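Long-range contacts in soluble lytic murein transglycosylase (PDB 1QSA), which cleaves the glycosidic bonds between N-acetylmuramic acid and N-acetylglucosamine in peptidoglycan, forming a 1,6-anhydro bond in the muramic acid residue: residues Asp455-Tyr460 and Thr525-Gly530; Ser462-Pro467 and Gly530-Gln535. One frame throughout, in Å; residues are numbered along the deposited sequence.

Contact 1 (Asp455-Tyr460 and Thr525-Gly530); sequences DLFKRY and TNINIG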
loop_
_atom_site.group_PDB
_atom_site.type_symbol
_atom_site.label_atom_id
_atom_site.label_comp_id
_atom_site.label_asym_id
_atom_site.label_seq_id
_atom_site.Cartn_x
_atom_site.Cartn_y
_atom_site.Cartn_z
ATOM N N ASP A 455 7.353 26.589 -7.936
ATOM C CA ASP A 455 8.127 27.674 -7.325
ATOM C C ASP A 455 8.796 27.256 -6.016
ATOM O O ASP A 455 9.957 27.586 -5.789
ATOM C CB ASP A 455 7.248 28.901 -7.074
ATOM C CG ASP A 455 6.766 29.553 -8.363
ATOM O OD1 ASP A 455 7.439 29.393 -9.405
ATOM O OD2 ASP A 455 5.706 30.220 -8.327
ATOM N N LEU A 456 8.087 26.501 -5.181
ATOM C CA LEU A 456 8.668 26.055 -3.921
ATOM C C LEU A 456 9.821 25.084 -4.152
ATOM O O LEU A 456 10.858 25.198 -3.504
ATOM C CB LEU A 456 7.617 25.420 -3.008
ATOM C CG LEU A 456 6.642 26.401 -2.341
ATOM C CD1 LEU A 456 5.500 25.642 -1.677
ATOM C CD2 LEU A 456 7.402 27.250 -1.323
ATOM N N PHE A 457 9.638 24.115 -5.046
ATOM C CA PHE A 457 10.724 23.169 -5.322
ATOM C C PHE A 457 11.939 23.869 -5.916
ATOM O O PHE A 457 13.068 23.547 -5.560
ATOM C CB PHE A 457 10.266 22.003 -6.211
ATOM C CG PHE A 457 9.521 20.930 -5.457
ATOM C CD1 PHE A 457 10.213 20.034 -4.630
ATOM C CD2 PHE A 457 8.142 20.826 -5.555
ATOM C CE1 PHE A 457 9.523 19.038 -3.903
ATOM C CE2 PHE A 457 7.448 19.848 -4.844
ATOM C CZ PHE A 457 8.142 18.951 -4.015
ATOM N N LYS A 458 11.710 24.878 -6.756
ATOM C CA LYS A 458 12.806 25.629 -7.351
ATOM C C LYS A 458 13.565 26.347 -6.243
ATOM O O LYS A 458 14.782 26.205 -6.114
ATOM C CB LYS A 458 12.283 26.647 -8.377
ATOM C CG LYS A 458 13.403 27.415 -9.080
ATOM C CD LYS A 458 12.853 28.420 -10.077
ATOM C CE LYS A 458 13.982 29.129 -10.826
ATOM N NZ LYS A 458 13.467 30.298 -11.623
ATOM N N ARG A 459 12.830 27.069 -5.402
ATOM C CA ARG A 459 13.427 27.810 -4.303
ATOM C C ARG A 459 14.229 26.935 -3.342
ATOM O O ARG A 459 15.339 27.298 -2.956
ATOM C CB ARG A 459 12.341 28.559 -3.523
ATOM C CG ARG A 459 12.860 29.411 -2.369
ATOM C CD ARG A 459 11.730 29.944 -1.498
ATOM N NE ARG A 459 10.616 30.465 -2.289
ATOM C CZ ARG A 459 9.397 30.693 -1.805
ATOM N NH1 ARG A 459 9.130 30.472 -0.526
ATOM N NH2 ARG A 459 8.444 31.158 -2.602
ATOM N N TYR A 460 13.679 25.772 -2.992
ATOM C CA TYR A 460 14.331 24.873 -2.044
ATOM C C TYR A 460 15.382 23.928 -2.595
ATOM O O TYR A 460 15.948 23.136 -1.843
ATOM C CB TYR A 460 13.295 24.143 -1.185
ATOM C CG TYR A 460 12.677 25.064 -0.160
ATOM C CD1 TYR A 460 13.337 25.333 1.033
ATOM C CD2 TYR A 460 11.466 25.721 -0.405
ATOM C CE1 TYR A 460 12.813 26.230 1.959
ATOM C CE2 TYR A 460 10.932 26.636 0.526
ATOM C CZ TYR A 460 11.623 26.876 1.703
ATOM O OH TYR A 460 11.147 27.757 2.642
ATOM N N THR A 525 6.826 23.916 4.455
ATOM C CA THR A 525 7.578 23.318 5.560
ATOM C C THR A 525 8.059 21.921 5.147
ATOM O O THR A 525 9.226 21.575 5.350
ATOM C CB THR A 525 6.698 23.188 6.834
ATOM O OG1 THR A 525 6.199 24.482 7.199
ATOM C CG2 THR A 525 7.508 22.621 7.995
ATOM N N ASN A 526 7.152 21.149 4.548
ATOM C CA ASN A 526 7.451 19.787 4.129
ATOM C C ASN A 526 8.568 19.780 3.071
ATOM O O ASN A 526 9.546 19.048 3.191
ATOM C CB ASN A 526 6.176 19.119 3.590
ATOM C CG ASN A 526 6.341 17.636 3.425
ATOM O OD1 ASN A 526 6.934 17.175 2.453
ATOM N ND2 ASN A 526 5.837 16.869 4.391
ATOM N N ILE A 527 8.448 20.641 2.068
ATOM C CA ILE A 527 9.460 20.735 1.014
ATOM C C ILE A 527 10.811 21.189 1.582
ATOM O O ILE A 527 11.849 20.677 1.201
ATOM C CB ILE A 527 8.967 21.654 -0.147
ATOM C CG1 ILE A 527 7.823 20.957 -0.893
ATOM C CG2 ILE A 527 10.095 21.966 -1.129
ATOM C CD1 ILE A 527 7.021 21.877 -1.821
ATOM N N ASN A 528 10.783 22.115 2.533
ATOM C CA ASN A 528 12.007 22.607 3.179
ATOM C C ASN A 528 12.748 21.442 3.879
ATOM O O ASN A 528 13.910 21.127 3.556
ATOM C CB ASN A 528 11.605 23.686 4.198
ATOM C CG ASN A 528 12.800 24.325 4.910
ATOM O OD1 ASN A 528 13.951 24.162 4.504
ATOM N ND2 ASN A 528 12.520 25.059 5.982
ATOM N N ILE A 529 12.053 20.752 4.788
ATOM C CA ILE A 529 12.670 19.664 5.540
ATOM C C ILE A 529 12.977 18.435 4.686
ATOM O O ILE A 529 14.033 17.804 4.838
ATOM C CB ILE A 529 11.793 19.295 6.760
ATOM C CG1 ILE A 529 11.721 20.508 7.692
ATOM C CG2 ILE A 529 12.371 18.073 7.513
ATOM C CD1 ILE A 529 10.760 20.365 8.867
ATOM N N GLY A 530 12.092 18.148 3.738
ATOM C CA GLY A 530 12.277 16.994 2.873
ATOM C C GLY A 530 13.423 17.170 1.900
ATOM O O GLY A 530 14.235 16.251 1.720
#

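Contact 2 (Ser462-Pro467 and Gly530-Gln535); sequences SGKEIP and GTSYLQ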
loop_
_atom_site.group_PDB
_atom_site.type_symbol
_atom_site.label_atom_id
_atom_site.label_comp_id
_atom_site.label_asym_id
_atom_site.label_seq_id
_atom_site.Cartn_x
_atom_site.Cartn_y
_atom_site.Cartn_z
ATOM N N SER A 462 17.498 25.351 -5.237
ATOM C CA SER A 462 18.485 26.269 -5.832
ATOM C C SER A 462 19.849 26.262 -5.133
ATOM O O SER A 462 20.899 26.383 -5.792
ATOM C CB SER A 462 17.938 27.701 -5.871
ATOM O OG SER A 462 17.650 28.171 -4.567
ATOM N N GLY A 463 19.840 26.118 -3.810
ATOM C CA GLY A 463 21.085 26.098 -3.063
ATOM C C GLY A 463 21.543 24.690 -2.724
ATOM O O GLY A 463 22.379 24.510 -1.847
ATOM N N LYS A 464 20.975 23.690 -3.391
ATOM C CA LYS A 464 21.343 22.298 -3.127
ATOM C C LYS A 464 21.827 21.630 -4.408
ATOM O O LYS A 464 21.696 22.198 -5.484
ATOM C CB LYS A 464 20.133 21.543 -2.569
ATOM C CG LYS A 464 19.591 22.155 -1.286
ATOM C CD LYS A 464 18.420 21.353 -0.757
ATOM C CE LYS A 464 17.974 21.838 0.622
ATOM N NZ LYS A 464 17.427 23.236 0.603
ATOM N N GLU A 465 22.429 20.450 -4.292
ATOM C CA GLU A 465 22.889 19.729 -5.471
ATOM C C GLU A 465 21.809 18.831 -6.083
ATOM O O GLU A 465 21.854 18.526 -7.271
ATOM C CB GLU A 465 24.123 18.897 -5.124
ATOM C CG GLU A 465 25.258 19.725 -4.518
ATOM C CD GLU A 465 26.328 18.861 -3.896
ATOM O OE1 GLU A 465 26.070 18.274 -2.826
ATOM O OE2 GLU A 465 27.432 18.750 -4.486
ATOM N N ILE A 466 20.848 18.391 -5.273
ATOM C CA ILE A 466 19.750 17.575 -5.801
ATOM C C ILE A 466 18.990 18.383 -6.855
ATOM O O ILE A 466 18.710 19.572 -6.654
ATOM C CB ILE A 466 18.724 17.138 -4.685
ATOM C CG1 ILE A 466 18.286 18.336 -3.823
ATOM C CG2 ILE A 466 19.310 15.992 -3.844
ATOM C CD1 ILE A 466 17.043 18.036 -2.966
ATOM N N PRO A 467 18.742 17.789 -8.034
ATOM C CA PRO A 467 18.005 18.508 -9.084
ATOM C C PRO A 467 16.550 18.770 -8.664
ATOM O O PRO A 467 15.954 17.983 -7.922
ATOM C CB PRO A 467 18.040 17.527 -10.256
ATOM C CG PRO A 467 19.291 16.753 -10.037
ATOM C CD PRO A 467 19.272 16.512 -8.534
ATOM N N GLY A 530 12.092 18.148 3.738
ATOM C CA GLY A 530 12.277 16.994 2.873
ATOM C C GLY A 530 13.423 17.170 1.900
ATOM O O GLY A 530 14.235 16.251 1.720
ATOM N N THR A 531 13.518 18.336 1.260
ATOM C CA THR A 531 14.642 18.575 0.334
ATOM C C THR A 531 15.970 18.565 1.102
ATOM O O THR A 531 17.001 18.171 0.575
ATOM C CB THR A 531 14.532 19.906 -0.457
ATOM O OG1 THR A 531 14.437 21.025 0.440
ATOM C CG2 THR A 531 13.347 19.875 -1.425
ATOM N N SER A 532 15.936 19.006 2.352
ATOM C CA SER A 532 17.128 18.991 3.194
ATOM C C SER A 532 17.586 17.547 3.462
ATOM O O SER A 532 18.745 17.215 3.218
ATOM C CB SER A 532 16.904 19.745 4.504
ATOM O OG SER A 532 16.890 21.141 4.260
ATOM N N TYR A 533 16.668 16.664 3.862
ATOM C CA TYR A 533 17.072 15.275 4.114
ATOM C C TYR A 533 17.512 14.594 2.815
ATOM O O TYR A 533 18.514 13.866 2.786
ATOM C CB TYR A 533 15.946 14.478 4.773
ATOM C CG TYR A 533 16.416 13.106 5.236
ATOM C CD1 TYR A 533 17.375 12.986 6.247
ATOM C CD2 TYR A 533 15.985 11.947 4.592
ATOM C CE1 TYR A 533 17.907 11.733 6.595
ATOM C CE2 TYR A 533 16.514 10.686 4.937
ATOM C CZ TYR A 533 17.472 10.595 5.927
ATOM O OH TYR A 533 18.050 9.368 6.209
ATOM N N LEU A 534 16.783 14.859 1.730
ATOM C CA LEU A 534 17.115 14.265 0.432
ATOM C C LEU A 534 18.512 14.709 -0.008
ATOM O O LEU A 534 19.315 13.891 -0.466
ATOM C CB LEU A 534 16.056 14.660 -0.599
ATOM C CG LEU A 534 16.146 13.971 -1.974
ATOM C CD1 LEU A 534 16.027 12.452 -1.831
ATOM C CD2 LEU A 534 15.063 14.526 -2.891
ATOM N N GLN A 535 18.827 15.990 0.197
ATOM C CA GLN A 535 20.152 16.517 -0.143
ATOM C C GLN A 535 21.222 15.837 0.731
ATOM O O GLN A 535 22.310 15.510 0.254
ATOM C CB GLN A 535 20.182 18.043 0.065
ATOM C CG GLN A 535 21.583 18.671 0.049
ATOM C CD GLN A 535 22.352 18.465 -1.241
ATOM O OE1 GLN A 535 21.783 18.409 -2.330
ATOM N NE2 GLN A 535 23.671 18.383 -1.120
HETATM O O HOH W 1 15.661 23.143 2.700
#

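Contact 1 (Asp455-Tyr460 and Thr525-Gly530)
In the lysozyme-like transglycosylase domain, I527 of helix 523-540 packs against L456, F457 and Y460 of helix 454-461, the two helix segments crossing at -31° with their axes 9.7 Å apart. No hydrogen bond joins them; I527 contributes the largest share of the buried surface. Its CD1 lies over one face of the F457 ring, displaced toward the rim, 3.9 Å from the ring centroid in a CH-pi contact, while I527 CG1 reaches F457 CZ at 3.7 Å. The same CD1 also meets L456 CB at 3.8 Å. With CG1 of I527 beside its own backbone N (chi1 -69°), the other branch, CG2, is anti to that N and touches Y460 CB at 3.9 Å. An alanine in place of F457 would probably leave CD1, CG1 and CG2 of I527 without the ring atoms they touch, and open a gap toward M472 and A475. Beside this apolar core, CA of N528 sits over one face of the Y460 ring, and N528 OD1 comes within 3.5 Å of Y460 CE1, with the amide and ring planes 35° apart. Y460 OH hydrogen-bonds E524, which also forms a salt bridge with R459. The F457 side chain also touches Q468, M472 and A475 of helix 468-479, while I529 turns to helix 499-509 and N528 meets I511 in a loop.

Contact 2 (Ser462-Pro467 and Gly530-Gln535)
Q535 turns its side-chain amide onto the loop at E465 and I466, where OE1 accepts two backbone N-H groups. I466 N, 3.1 Å from Q535 OE1, lies nearly in line with the C=O bond (170°); E465 N, at 2.9 Å from the same oxygen, approaches from above the amide plane. In the conformer described, Q535 NE2 donates to E465 OE1 at 2.9 Å, and that oxygen accepts on its anti lone pair, although E465 has a second conformer and this bond may not be constant. A bend at chi2 (60°) of Q535 places its CD toward the loop.

K464 crosses Q535 obliquely, its CD 3.8 Å from Q535 CB, and I466 CD1 packs on T531 O at 3.5 Å and on CD2 of L534. The end of K464 is bent at chi4 (65°), and its NZ bonds a water at 2.7 Å; this water makes a weak bond to T531 OG1 and, in the conformer described, a hydrogen bond to S532 OG. Further out, K464 NZ holds Y460 O, T531 OG1 bonds I527 O and S532 OG bonds N528 O.

Two N-H donors on one oxygen fix which way round the amide lies, so that a helix side chain takes up the successive loop N-H groups of E465 and I466.

Contacts 1 and 2 are consecutive on helix 523-540, share G530 and have centres about 9 Å apart. Helix 454-461 and the loop after it thus follow one helix in the same order, a mainly apolar contact giving way to one with hydrogen bonds as well. They are joined at Y460: its ring belongs to contact 1, while its carbonyl oxygen faces contact 2 and lies 3.5 Å from T531 OG1, a weak bond at most. Both back onto helix 468-479, which bears E478, the predicted catalytic residue. The F457 side chain of contact 1 is about 9 Å from that of E478, and the L534 side chain of contact 2 about 8 Å, consistent with a position near the predicted site but not in it.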